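Local atomic coordinates of putative 6-pyruvoyl tetrahydrobiopterin synthase (Caenorhabditis elegans, PDB entry 2G64), a protein that probably catalyses the zinc-dependent conversion of 7,8-dihydroneopterin triphosphate into 6-pyruvoyl tetrahydropterin, an early step in tetrahydrobiopterin biosynthesis. Residues Thr8-Val12 against Tyr66-Lys72; Glu74-Val78 against Lys111-Ser117; Val78-Val82 against Ile106-Glu110; Leu122-Thr126 against Phe135-Gly139. The protein carries 1 engineered substitution. One frame throughout, in Å; residues are numbered along the deposited sequence. Where two conformers were deposited one is given.

Contact 1 (Thr8-Val12 against Tyr66-Lys72); sequences TMERV and YDLAKLK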
loop_
_atom_site.group_PDB
_atom_site.type_symbol
_atom_site.label_atom_id
_atom_site.label_comp_id
_atom_site.label_asym_id
_atom_site.label_seq_id
_atom_site.Cartn_x
_atom_site.Cartn_y
_atom_site.Cartn_z
ATOM N N THR A 8 -16.239 12.905 9.190
ATOM C CA THR A 8 -15.420 13.376 8.076
ATOM C C THR A 8 -15.564 12.432 6.880
ATOM O O THR A 8 -15.830 11.236 7.039
ATOM C CB THR A 8 -13.902 13.485 8.427
ATOM O OG1 THR A 8 -13.367 12.193 8.696
ATOM C CG2 THR A 8 -13.659 14.402 9.646
ATOM N N MET A 9 -15.403 13.001 5.696
ATOM C CA MET A 9 -15.470 12.253 4.444
ATOM C C MET A 9 -14.282 12.722 3.602
ATOM O O MET A 9 -14.095 13.941 3.361
ATOM C CB MET A 9 -16.779 12.596 3.731
ATOM C CG MET A 9 -16.835 12.225 2.261
ATOM S SD MET A 9 -18.339 12.923 1.546
ATOM C CE MET A 9 -18.071 12.493 -0.173
ATOM N N GLU A 10 -13.478 11.758 3.160
ATOM C CA GLU A 10 -12.247 12.085 2.454
ATOM C C GLU A 10 -12.203 11.298 1.164
ATOM O O GLU A 10 -12.516 10.118 1.145
ATOM C CB GLU A 10 -11.031 11.762 3.324
ATOM C CG GLU A 10 -9.689 12.100 2.671
ATOM C CD GLU A 10 -8.535 11.910 3.640
ATOM O OE1 GLU A 10 -8.412 10.820 4.256
ATOM O OE2 GLU A 10 -7.754 12.857 3.812
ATOM N N ARG A 11 -11.800 11.969 0.090
ATOM C CA ARG A 11 -11.781 11.366 -1.229
ATOM C C ARG A 11 -10.366 11.541 -1.803
ATOM O O ARG A 11 -9.778 12.624 -1.710
ATOM C CB ARG A 11 -12.820 12.056 -2.111
ATOM C CG ARG A 11 -12.695 11.744 -3.597
ATOM C CD ARG A 11 -12.993 10.293 -3.852
ATOM N NE ARG A 11 -12.962 9.993 -5.284
ATOM C CZ ARG A 11 -13.470 8.893 -5.822
ATOM N NH1 ARG A 11 -14.054 7.992 -5.045
ATOM N NH2 ARG A 11 -13.399 8.697 -7.133
ATOM N N VAL A 12 -9.823 10.459 -2.349
ATOM C CA VAL A 12 -8.407 10.410 -2.768
ATOM C C VAL A 12 -8.375 10.321 -4.291
ATOM O O VAL A 12 -9.087 9.513 -4.889
ATOM C CB VAL A 12 -7.676 9.160 -2.190
ATOM C CG1 VAL A 12 -6.184 9.132 -2.638
ATOM C CG2 VAL A 12 -7.790 9.101 -0.628
ATOM N N TYR A 66 -21.639 14.921 2.384
ATOM C CA TYR A 66 -21.600 15.665 1.130
ATOM C C TYR A 66 -21.901 14.676 0.015
ATOM O O TYR A 66 -21.613 13.483 0.125
ATOM C CB TYR A 66 -20.188 16.265 0.926
ATOM C CG TYR A 66 -20.031 17.422 -0.067
ATOM C CD1 TYR A 66 -20.263 18.740 0.318
ATOM C CD2 TYR A 66 -19.573 17.195 -1.366
ATOM C CE1 TYR A 66 -20.068 19.813 -0.578
ATOM C CE2 TYR A 66 -19.376 18.265 -2.276
ATOM C CZ TYR A 66 -19.627 19.563 -1.876
ATOM O OH TYR A 66 -19.425 20.614 -2.754
ATOM N N ASP A 67 -22.448 15.185 -1.081
ATOM C CA ASP A 67 -22.729 14.345 -2.242
ATOM C C ASP A 67 -21.433 13.984 -2.991
ATOM O O ASP A 67 -20.783 14.864 -3.553
ATOM C CB ASP A 67 -23.694 15.100 -3.153
ATOM C CG ASP A 67 -23.984 14.360 -4.443
ATOM O OD1 ASP A 67 -24.330 13.171 -4.384
ATOM O OD2 ASP A 67 -23.867 14.978 -5.517
ATOM N N LEU A 68 -21.050 12.709 -2.974
ATOM C CA LEU A 68 -19.779 12.296 -3.585
ATOM C C LEU A 68 -19.756 12.570 -5.085
ATOM O O LEU A 68 -18.710 12.927 -5.638
ATOM C CB LEU A 68 -19.434 10.826 -3.288
ATOM C CG LEU A 68 -18.174 10.272 -3.986
ATOM C CD1 LEU A 68 -16.909 11.010 -3.569
ATOM C CD2 LEU A 68 -17.989 8.776 -3.791
ATOM N N ALA A 69 -20.906 12.418 -5.741
ATOM C CA ALA A 69 -20.992 12.694 -7.172
ATOM C C ALA A 69 -20.628 14.148 -7.470
ATOM O O ALA A 69 -19.886 14.431 -8.420
ATOM C CB ALA A 69 -22.387 12.376 -7.698
ATOM N N LYS A 70 -21.151 15.060 -6.649
ATOM C CA LYS A 70 -20.852 16.487 -6.748
ATOM C C LYS A 70 -19.381 16.795 -6.451
ATOM O O LYS A 70 -18.747 17.575 -7.172
ATOM C CB LYS A 70 -21.721 17.282 -5.782
ATOM C CG LYS A 70 -22.861 18.040 -6.438
ATOM C CD LYS A 70 -23.819 18.614 -5.400
ATOM C CE LYS A 70 -25.278 18.267 -5.717
ATOM N NZ LYS A 70 -25.755 17.027 -5.014
ATOM N N LEU A 71 -18.855 16.198 -5.384
ATOM C CA LEU A 71 -17.427 16.360 -5.045
ATOM C C LEU A 71 -16.549 15.877 -6.203
ATOM O O LEU A 71 -15.561 16.527 -6.547
ATOM C CB LEU A 71 -17.075 15.581 -3.769
ATOM C CG LEU A 71 -15.671 15.826 -3.191
ATOM C CD1 LEU A 71 -15.470 17.313 -2.918
ATOM C CD2 LEU A 71 -15.395 14.995 -1.928
ATOM N N LYS A 72 -16.896 14.733 -6.796
ATOM C CA LYS A 72 -16.098 14.201 -7.900
ATOM C C LYS A 72 -15.972 15.201 -9.044
ATOM O O LYS A 72 -14.872 15.391 -9.575
ATOM C CB LYS A 72 -16.635 12.850 -8.379
ATOM C CG LYS A 72 -16.212 11.698 -7.495
ATOM C CD LYS A 72 -16.960 10.417 -7.853
ATOM C CE LYS A 72 -16.582 9.919 -9.238
ATOM N NZ LYS A 72 -17.551 8.911 -9.756
#

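Contact 2 (Glu74-Val78 against Lys111-Ser117); sequences EMSLV and KLKSVMS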
loop_
_atom_site.group_PDB
_atom_site.type_symbol
_atom_site.label_atom_id
_atom_site.label_comp_id
_atom_site.label_asym_id
_atom_site.label_seq_id
_atom_site.Cartn_x
_atom_site.Cartn_y
_atom_site.Cartn_z
ATOM N N GLU A 74 -16.393 18.564 -8.864
ATOM C CA GLU A 74 -15.676 19.732 -8.404
ATOM C C GLU A 74 -14.184 19.426 -8.356
ATOM O O GLU A 74 -13.379 20.241 -8.798
ATOM C CB GLU A 74 -16.187 20.170 -7.027
ATOM C CG GLU A 74 -17.576 20.798 -7.111
ATOM C CD GLU A 74 -18.407 20.648 -5.838
ATOM O OE1 GLU A 74 -17.919 20.115 -4.816
ATOM O OE2 GLU A 74 -19.573 21.073 -5.866
ATOM N N MET A 75 -13.823 18.260 -7.821
ATOM C CA MET A 75 -12.407 17.859 -7.797
ATOM C C MET A 75 -11.835 17.718 -9.221
ATOM O O MET A 75 -10.687 18.084 -9.465
ATOM C CB MET A 75 -12.216 16.565 -7.006
ATOM C CG MET A 75 -12.345 16.782 -5.497
ATOM S SD MET A 75 -12.196 15.257 -4.548
ATOM C CE MET A 75 -10.504 14.724 -4.914
ATOM N N SER A 76 -12.636 17.194 -10.148
ATOM C CA SER A 76 -12.221 17.077 -11.556
ATOM C C SER A 76 -11.843 18.432 -12.144
ATOM O O SER A 76 -10.852 18.556 -12.868
ATOM C CB SER A 76 -13.323 16.431 -12.408
ATOM O OG SER A 76 -12.802 15.983 -13.655
ATOM N N LEU A 77 -12.633 19.450 -11.830
ATOM C CA LEU A 77 -12.384 20.807 -12.315
ATOM C C LEU A 77 -11.020 21.316 -11.864
ATOM O O LEU A 77 -10.272 21.921 -12.649
ATOM C CB LEU A 77 -13.472 21.744 -11.817
ATOM C CG LEU A 77 -14.805 21.672 -12.547
ATOM C CD1 LEU A 77 -15.757 22.650 -11.899
ATOM C CD2 LEU A 77 -14.620 21.994 -14.049
ATOM N N VAL A 78 -10.674 21.033 -10.611
ATOM C CA VAL A 78 -9.370 21.413 -10.090
ATOM C C VAL A 78 -8.260 20.577 -10.753
ATOM O O VAL A 78 -7.220 21.111 -11.155
ATOM C CB VAL A 78 -9.309 21.264 -8.540
ATOM C CG1 VAL A 78 -7.982 21.752 -7.997
ATOM C CG2 VAL A 78 -10.486 22.015 -7.867
ATOM N N LYS A 111 -8.266 26.552 -4.890
ATOM C CA LYS A 111 -8.961 26.346 -6.164
ATOM C C LYS A 111 -10.226 25.490 -5.970
ATOM O O LYS A 111 -11.292 25.771 -6.537
ATOM C CB LYS A 111 -8.029 25.712 -7.202
ATOM C CG LYS A 111 -8.693 25.420 -8.535
ATOM C CD LYS A 111 -8.827 26.710 -9.353
ATOM C CE LYS A 111 -9.758 26.514 -10.541
ATOM N NZ LYS A 111 -10.164 27.827 -11.120
ATOM N N LEU A 112 -10.121 24.461 -5.141
ATOM C CA LEU A 112 -11.289 23.621 -4.870
ATOM C C LEU A 112 -12.332 24.450 -4.155
ATOM O O LEU A 112 -13.497 24.444 -4.536
ATOM C CB LEU A 112 -10.939 22.406 -4.026
ATOM C CG LEU A 112 -12.130 21.523 -3.668
ATOM C CD1 LEU A 112 -12.862 21.069 -4.946
ATOM C CD2 LEU A 112 -11.696 20.318 -2.805
ATOM N N LYS A 113 -11.913 25.166 -3.124
ATOM C CA LYS A 113 -12.875 25.991 -2.380
ATOM C C LYS A 113 -13.655 26.923 -3.328
ATOM O O LYS A 113 -14.873 27.111 -3.180
ATOM C CB LYS A 113 -12.165 26.745 -1.271
ATOM C CG LYS A 113 -13.028 27.088 -0.076
ATOM C CD LYS A 113 -12.138 27.437 1.103
ATOM C CE LYS A 113 -12.671 28.626 1.879
ATOM N NZ LYS A 113 -11.669 29.122 2.869
ATOM N N SER A 114 -12.952 27.439 -4.336
ATOM C CA SER A 114 -13.497 28.333 -5.350
ATOM C C SER A 114 -14.553 27.718 -6.276
ATOM O O SER A 114 -15.331 28.441 -6.881
ATOM C CB SER A 114 -12.359 28.960 -6.172
ATOM O OG SER A 114 -12.063 28.192 -7.321
ATOM N N VAL A 115 -14.587 26.393 -6.394
ATOM C CA VAL A 115 -15.529 25.746 -7.306
ATOM C C VAL A 115 -16.602 24.938 -6.585
ATOM O O VAL A 115 -17.521 24.413 -7.211
ATOM C CB VAL A 115 -14.843 24.880 -8.412
ATOM C CG1 VAL A 115 -13.925 25.733 -9.286
ATOM C CG2 VAL A 115 -14.103 23.665 -7.827
ATOM N N MET A 116 -16.503 24.850 -5.263
ATOM C CA MET A 116 -17.395 23.960 -4.521
ATOM C C MET A 116 -18.812 24.488 -4.384
ATOM O O MET A 116 -19.008 25.656 -4.066
ATOM C CB MET A 116 -16.840 23.663 -3.133
ATOM C CG MET A 116 -15.826 22.553 -3.120
ATOM S SD MET A 116 -15.188 22.315 -1.466
ATOM C CE MET A 116 -16.461 21.222 -0.785
ATOM N N SER A 117 -19.780 23.598 -4.587
ATOM C CA SER A 117 -21.193 23.892 -4.297
ATOM C C SER A 117 -21.454 24.246 -2.827
ATOM O O SER A 117 -22.237 25.149 -2.531
ATOM C CB SER A 117 -22.135 22.774 -4.806
ATOM O OG SER A 117 -21.826 21.479 -4.287
#

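Contact 3 (Val78-Val82 against Ile106-Glu110); sequences VLDTV and IYMFE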
loop_
_atom_site.group_PDB
_atom_site.type_symbol
_atom_site.label_atom_id
_atom_site.label_comp_id
_atom_site.label_asym_id
_atom_site.label_seq_id
_atom_site.Cartn_x
_atom_site.Cartn_y
_atom_site.Cartn_z
ATOM N N VAL A 78 -10.674 21.033 -10.611
ATOM C CA VAL A 78 -9.370 21.413 -10.090
ATOM C C VAL A 78 -8.260 20.577 -10.753
ATOM O O VAL A 78 -7.220 21.111 -11.155
ATOM C CB VAL A 78 -9.309 21.264 -8.540
ATOM C CG1 VAL A 78 -7.982 21.752 -7.997
ATOM C CG2 VAL A 78 -10.486 22.015 -7.867
ATOM N N LEU A 79 -8.481 19.266 -10.847
ATOM C CA LEU A 79 -7.471 18.355 -11.382
ATOM C C LEU A 79 -7.156 18.676 -12.851
ATOM O O LEU A 79 -6.036 18.487 -13.314
ATOM C CB LEU A 79 -7.929 16.904 -11.225
ATOM C CG LEU A 79 -7.800 16.358 -9.795
ATOM C CD1 LEU A 79 -8.646 15.071 -9.690
ATOM C CD2 LEU A 79 -6.339 16.087 -9.445
ATOM N N ASP A 80 -8.150 19.187 -13.571
ATOM C CA ASP A 80 -7.971 19.538 -14.987
ATOM C C ASP A 80 -6.881 20.600 -15.152
ATOM O O ASP A 80 -6.200 20.652 -16.179
ATOM C CB ASP A 80 -9.278 20.113 -15.548
ATOM C CG ASP A 80 -10.274 19.044 -15.950
ATOM O OD1 ASP A 80 -9.931 17.842 -15.964
ATOM O OD2 ASP A 80 -11.430 19.424 -16.231
ATOM N N THR A 81 -6.749 21.462 -14.147
ATOM C CA THR A 81 -5.750 22.532 -14.165
ATOM C C THR A 81 -4.292 22.060 -14.028
ATOM O O THR A 81 -3.363 22.793 -14.389
ATOM C CB THR A 81 -6.022 23.621 -13.100
ATOM O OG1 THR A 81 -5.662 23.173 -11.774
ATOM C CG2 THR A 81 -7.488 24.098 -13.136
ATOM N N VAL A 82 -4.098 20.868 -13.470
ATOM C CA VAL A 82 -2.752 20.401 -13.114
ATOM C C VAL A 82 -2.379 19.032 -13.710
ATOM O O VAL A 82 -1.202 18.709 -13.868
ATOM C CB VAL A 82 -2.547 20.373 -11.576
ATOM C CG1 VAL A 82 -2.602 21.782 -11.010
ATOM C CG2 VAL A 82 -3.625 19.502 -10.893
ATOM N N ILE A 106 -1.765 24.390 -0.854
ATOM C CA ILE A 106 -2.513 25.631 -0.699
ATOM C C ILE A 106 -3.300 25.939 -1.980
ATOM O O ILE A 106 -4.501 26.235 -1.939
ATOM C CB ILE A 106 -1.585 26.836 -0.291
ATOM C CG1 ILE A 106 -0.993 26.620 1.107
ATOM C CG2 ILE A 106 -2.375 28.167 -0.310
ATOM C CD1 ILE A 106 0.160 27.573 1.438
ATOM N N TYR A 107 -2.618 25.862 -3.118
ATOM C CA TYR A 107 -3.257 26.052 -4.415
ATOM C C TYR A 107 -4.490 25.170 -4.590
ATOM O O TYR A 107 -5.555 25.656 -4.951
ATOM C CB TYR A 107 -2.242 25.834 -5.570
ATOM C CG TYR A 107 -2.942 25.762 -6.901
ATOM C CD1 TYR A 107 -3.359 26.927 -7.552
ATOM C CD2 TYR A 107 -3.234 24.530 -7.486
ATOM C CE1 TYR A 107 -4.027 26.848 -8.771
ATOM C CE2 TYR A 107 -3.882 24.452 -8.689
ATOM C CZ TYR A 107 -4.294 25.611 -9.320
ATOM O OH TYR A 107 -4.955 25.515 -10.526
ATOM N N MET A 108 -4.362 23.870 -4.325
ATOM C CA MET A 108 -5.453 22.939 -4.576
ATOM C C MET A 108 -6.623 23.199 -3.615
ATOM O O MET A 108 -7.781 23.154 -4.014
ATOM C CB MET A 108 -4.980 21.492 -4.449
ATOM C CG MET A 108 -3.859 21.141 -5.440
ATOM S SD MET A 108 -4.380 21.055 -7.166
ATOM C CE MET A 108 -5.292 19.490 -7.180
ATOM N N PHE A 109 -6.300 23.444 -2.355
ATOM C CA PHE A 109 -7.309 23.827 -1.355
ATOM C C PHE A 109 -8.089 25.058 -1.838
ATOM O O PHE A 109 -9.322 25.062 -1.862
ATOM C CB PHE A 109 -6.606 24.135 -0.037
ATOM C CG PHE A 109 -7.530 24.399 1.121
ATOM C CD1 PHE A 109 -7.863 23.386 2.005
ATOM C CD2 PHE A 109 -8.047 25.680 1.336
ATOM C CE1 PHE A 109 -8.707 23.639 3.104
ATOM C CE2 PHE A 109 -8.882 25.943 2.427
ATOM C CZ PHE A 109 -9.211 24.911 3.311
ATOM N N GLU A 110 -7.373 26.108 -2.214
ATOM C CA GLU A 110 -8.048 27.352 -2.585
ATOM C C GLU A 110 -8.835 27.238 -3.894
ATOM O O GLU A 110 -9.952 27.763 -4.003
ATOM C CB GLU A 110 -7.057 28.522 -2.618
ATOM C CG GLU A 110 -6.529 28.929 -1.233
ATOM C CD GLU A 110 -7.639 29.393 -0.272
ATOM O OE1 GLU A 110 -8.695 29.861 -0.745
ATOM O OE2 GLU A 110 -7.454 29.288 0.963
#

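Contact 4 (Leu122-Thr126 against Phe135-Gly139); sequences LYKVT and FTYKG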
loop_
_atom_site.group_PDB
_atom_site.type_symbol
_atom_site.label_atom_id
_atom_site.label_comp_id
_atom_site.label_asym_id
_atom_site.label_seq_id
_atom_site.Cartn_x
_atom_site.Cartn_y
_atom_site.Cartn_z
ATOM N N LEU A 122 -15.399 22.111 3.500
ATOM C CA LEU A 122 -14.010 21.763 3.172
ATOM C C LEU A 122 -13.162 21.891 4.424
ATOM O O LEU A 122 -13.142 22.944 5.081
ATOM C CB LEU A 122 -13.442 22.643 2.039
ATOM C CG LEU A 122 -11.961 22.410 1.693
ATOM C CD1 LEU A 122 -11.725 20.942 1.236
ATOM C CD2 LEU A 122 -11.515 23.417 0.636
ATOM N N TYR A 123 -12.449 20.824 4.763
ATOM C CA TYR A 123 -11.771 20.791 6.030
ATOM C C TYR A 123 -10.238 20.698 5.858
ATOM O O TYR A 123 -9.488 21.401 6.523
ATOM C CB TYR A 123 -12.347 19.659 6.889
ATOM C CG TYR A 123 -11.602 19.458 8.184
ATOM C CD1 TYR A 123 -11.722 20.368 9.224
ATOM C CD2 TYR A 123 -10.749 18.373 8.351
ATOM C CE1 TYR A 123 -11.017 20.191 10.400
ATOM C CE2 TYR A 123 -10.034 18.198 9.512
ATOM C CZ TYR A 123 -10.177 19.105 10.534
ATOM O OH TYR A 123 -9.463 18.918 11.692
ATOM N N LYS A 124 -9.775 19.831 4.966
ATOM C CA LYS A 124 -8.331 19.655 4.832
ATOM C C LYS A 124 -7.970 19.134 3.448
ATOM O O LYS A 124 -8.695 18.305 2.874
ATOM C CB LYS A 124 -7.810 18.700 5.896
ATOM C CG LYS A 124 -6.287 18.533 5.840
ATOM C CD LYS A 124 -5.780 17.698 6.983
ATOM C CE LYS A 124 -5.598 16.257 6.553
ATOM N NZ LYS A 124 -5.168 15.353 7.685
ATOM N N VAL A 125 -6.846 19.606 2.919
ATOM C CA VAL A 125 -6.272 19.011 1.708
ATOM C C VAL A 125 -4.932 18.373 2.064
ATOM O O VAL A 125 -4.148 18.937 2.831
ATOM C CB VAL A 125 -6.068 20.102 0.606
ATOM C CG1 VAL A 125 -4.936 19.726 -0.354
ATOM C CG2 VAL A 125 -7.365 20.340 -0.161
ATOM N N THR A 126 -4.675 17.205 1.493
ATOM C CA THR A 126 -3.395 16.539 1.610
ATOM C C THR A 126 -2.786 16.426 0.207
ATOM O O THR A 126 -3.487 16.082 -0.741
ATOM C CB THR A 126 -3.584 15.112 2.193
ATOM O OG1 THR A 126 -4.178 15.223 3.489
ATOM C CG2 THR A 126 -2.225 14.390 2.330
ATOM N N PHE A 135 2.102 16.460 2.700
ATOM C CA PHE A 135 1.781 17.838 3.138
ATOM C C PHE A 135 0.288 18.051 3.335
ATOM O O PHE A 135 -0.528 17.528 2.555
ATOM C CB PHE A 135 2.306 18.830 2.101
ATOM C CG PHE A 135 3.762 18.631 1.808
ATOM C CD1 PHE A 135 4.714 19.418 2.430
ATOM C CD2 PHE A 135 4.177 17.600 0.963
ATOM C CE1 PHE A 135 6.080 19.209 2.206
ATOM C CE2 PHE A 135 5.552 17.380 0.738
ATOM C CZ PHE A 135 6.492 18.192 1.362
ATOM N N THR A 136 -0.078 18.838 4.355
ATOM C CA THR A 136 -1.497 19.116 4.558
ATOM C C THR A 136 -1.723 20.581 4.845
ATOM O O THR A 136 -0.824 21.293 5.328
ATOM C CB THR A 136 -2.136 18.262 5.671
ATOM O OG1 THR A 136 -1.845 18.822 6.959
ATOM C CG2 THR A 136 -1.676 16.770 5.582
ATOM N N TYR A 137 -2.930 21.015 4.552
ATOM C CA TYR A 137 -3.279 22.429 4.690
ATOM C C TYR A 137 -4.757 22.490 5.039
ATOM O O TYR A 137 -5.562 21.754 4.457
ATOM C CB TYR A 137 -3.012 23.173 3.392
ATOM C CG TYR A 137 -3.367 24.642 3.457
ATOM C CD1 TYR A 137 -2.787 25.471 4.406
ATOM C CD2 TYR A 137 -4.292 25.190 2.566
ATOM C CE1 TYR A 137 -3.125 26.837 4.464
ATOM C CE2 TYR A 137 -4.626 26.524 2.609
ATOM C CZ TYR A 137 -4.028 27.343 3.551
ATOM O OH TYR A 137 -4.348 28.670 3.584
ATOM N N LYS A 138 -5.088 23.335 6.017
ATOM C CA LYS A 138 -6.475 23.497 6.471
ATOM C C LYS A 138 -7.058 24.893 6.253
ATOM O O LYS A 138 -8.148 25.216 6.755
ATOM C CB LYS A 138 -6.625 23.120 7.946
ATOM C CG LYS A 138 -6.456 21.637 8.246
ATOM C CD LYS A 138 -6.408 21.442 9.765
ATOM C CE LYS A 138 -6.557 20.000 10.161
ATOM N NZ LYS A 138 -6.936 19.898 11.621
ATOM N N GLY A 139 -6.348 25.712 5.499
ATOM C CA GLY A 139 -6.865 27.030 5.124
ATOM C C GLY A 139 -6.502 28.071 6.170
ATOM O O GLY A 139 -5.730 27.801 7.090
HETATM O O HOH W 1 -10.133 23.537 8.017
HETATM O O HOH W 2 -2.818 17.076 9.134
#

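Contact 1 (Thr8-Val12 against Tyr66-Lys72)
The guanidinium of Arg11 has Lys72 over one face, CG of the lysine 3.9 Å above the plane and offset toward the rim; Lys72 CE lies 4.0 Å from Arg11 NH2. Leu68 CD2 comes up to the same group obliquely. The Tyr66 ring has Leu71 N at its edge, in plane, while the ring leads away from the strand and its OH bonds to Glu74. A bend at chi2 (66°) turns the arginine chain, and the side chain crosses that of Leu68 at about a right angle, with Arg11 CD 4.0 Å from Leu68 CD1. NH1 is held by Asn133 of the second subunit. Here the first turn of helix 68-80 rests on strand 6-19, the helix-on-sheet layering of the T-fold, and the same strand pairs antiparallel with a strand of that second subunit. Met9 reaches straight out from the strand, CG anti to the backbone N (chi1 163°) and the rest extended. Its SD passes 3.6 Å from Tyr66 O, and CE ends 3.8 Å from Leu68 CB and 4.1 Å from Leu71 CD2. Shortening Met9 to an alanine would probably open a gap between Tyr66, Leu68 and Leu71 and leave the leucines without their methyl partner. Beside it, Arg11 CB meets Leu71 CD2. Asp67 caps the helix, its OD2 accepting from Lys70 N on one face of the carboxylate and Lys70 NZ on the other.

Contact 2 (Glu74-Val78 against Lys111-Ser117)
Glu74 of helix 68-80 reaches across to Val115, Met116 and Ser117, where helix 101-115 gives way to a loop. The short segments of these two helices, 9.0 Å apart and crossing at 133°, belong to the helical pair that packs against one side of the sheet in the T-fold. Followed outward, Glu74 CB meets Leu112 CD1 at 4.0 Å. CG, anti to the carbonyl carbon, lies 3.6 Å from the backbone O of Val115. CD passes over the Met116 backbone toward Ser117 N, and the methionine crosses the chain at about a right angle with its CG beside OE1. That oxygen takes its hydrogen bond from outside, from Tyr66. OE2 is gripped twice by Ser117: OG donates to its syn lone pair over 2.8 Å, whereas the backbone N, also at 2.8 Å, comes from above the carboxylate plane in a nearly straight bond (163°). Two bonds to one oxygen and a third to the other would fix the rotation of the carboxylate, and would probably stabilise its charged form in this buried place. One helical turn on, the interface is apolar. Val78 and Lys111 slide past each other in opposite directions, CG1 of the valine on the aliphatic CG of the lysine at 3.8 Å, while Trp50 covers Val78 from the sheet. Packing is tightest where Val78 CG2 presses against Leu112 CA, 3.5 Å away.

Contact 3 (Val78-Val82 against Ile106-Glu110)
Tyr107 points its hydroxyl at Thr81, OH lying 2.7 Å from OG1 in a probable hydrogen bond at the edge of the ring and in its plane. The threonine oxygen is itself fixed: OG1 donates to Val78 O, at 2.7 Å and in the carbonyl plane, so that this carbonyl is gripped by both the side chain and the backbone N of Thr81. Val82 slides past the tyrosine in the opposite direction, its CG1 obliquely placed 3.8 Å from CE2, and Phe93 and Phe94 also meet the ring. Met108, next along, has a chain bent at both chi2 (-70°) and chi3 (-74°). The two bends bring CE to within 3.6 Å of Val78 CG1; Leu79 CD2 touches the same methyl, and Val82 CG2 meets it tip to tip at 4.1 Å. The contact thus joins residues 78-82, at the C-terminal part of helix 68-80 and just beyond, to the middle of helix 101-115, over Phe15 and Trp50 of the sheet. It belongs to the buried layer between the helices and the sheet of the T-fold, with the Val82 side chain about 9 Å from that of His84, a probable member of the charge relay.

Contact 4 (Leu122-Thr126 against Phe135-Gly139)
Val125 and Tyr137 form the antiparallel hydrogen-bonded pair in the tight part of this hairpin. Val125 N donates to Tyr137 O over 2.9 Å, nearly straight at 171°, and Tyr137 N returns a bond to Val125 O at 3.0 Å. In the next, non-hydrogen-bonded pair, Thr126 and Thr136 lie side by side, OG1 of the first 3.6 Å from CG2 of the second. Thr136 OG1 bonds to Thr8 of the third subunit. On the solvent side the link runs through side chains and water. Tyr123 and Lys138 point the same way, and NZ of the extended lysine donates to the tyrosine OH over 2.7 Å, oblique to the ring. One water donates to Tyr123 O and Lys138 O; another joins Thr136 OG1 to Lys124 NZ, the latter by a long bond. A glycerol, probably from the crystallisation liquor, also bonds to Tyr123 OH and Lys124 NZ. A leucine in place of Tyr123 would probably leave the Lys138 ammonium without its hydroxyl acceptor and free to swing. Lys124 bends at chi3 (97°) and lays CD 3.9 Å from Thr136 CB. Tyr123 and Lys124 both face Lys53 of the neighbouring strand 44-57, a classic beta bulge. Strand 122-128 lies between 44-57 and 133-137; Phe109 of helix 101-115 packs on Val125 and meets Tyr137 edge-to-face, and a strand of the third subunit continues the sheet beyond.

In the fold
Contacts 1, 2 and 3 follow helix 68-80 from its start to its C-terminal part, first against strand 6-19, then twice against helix 101-115. Contact 3, about 5 Å from the chain's centre, is buried and mostly apolar, with one hydroxyl pair; contact 2, partly buried, shares Val78 with it but adds a carboxylate grip at its far end. Contact 1, about 15 Å out, is partly buried and mixes methionine and leucine with arginine and lysine; Tyr66 ties it to contact 2. Contact 4, also buried, is held mainly by backbone pairing within the sheet, with a polar side of lysines, a tyrosine and water. Contacts 1 and 4 each use strands that continue the sheet into another subunit.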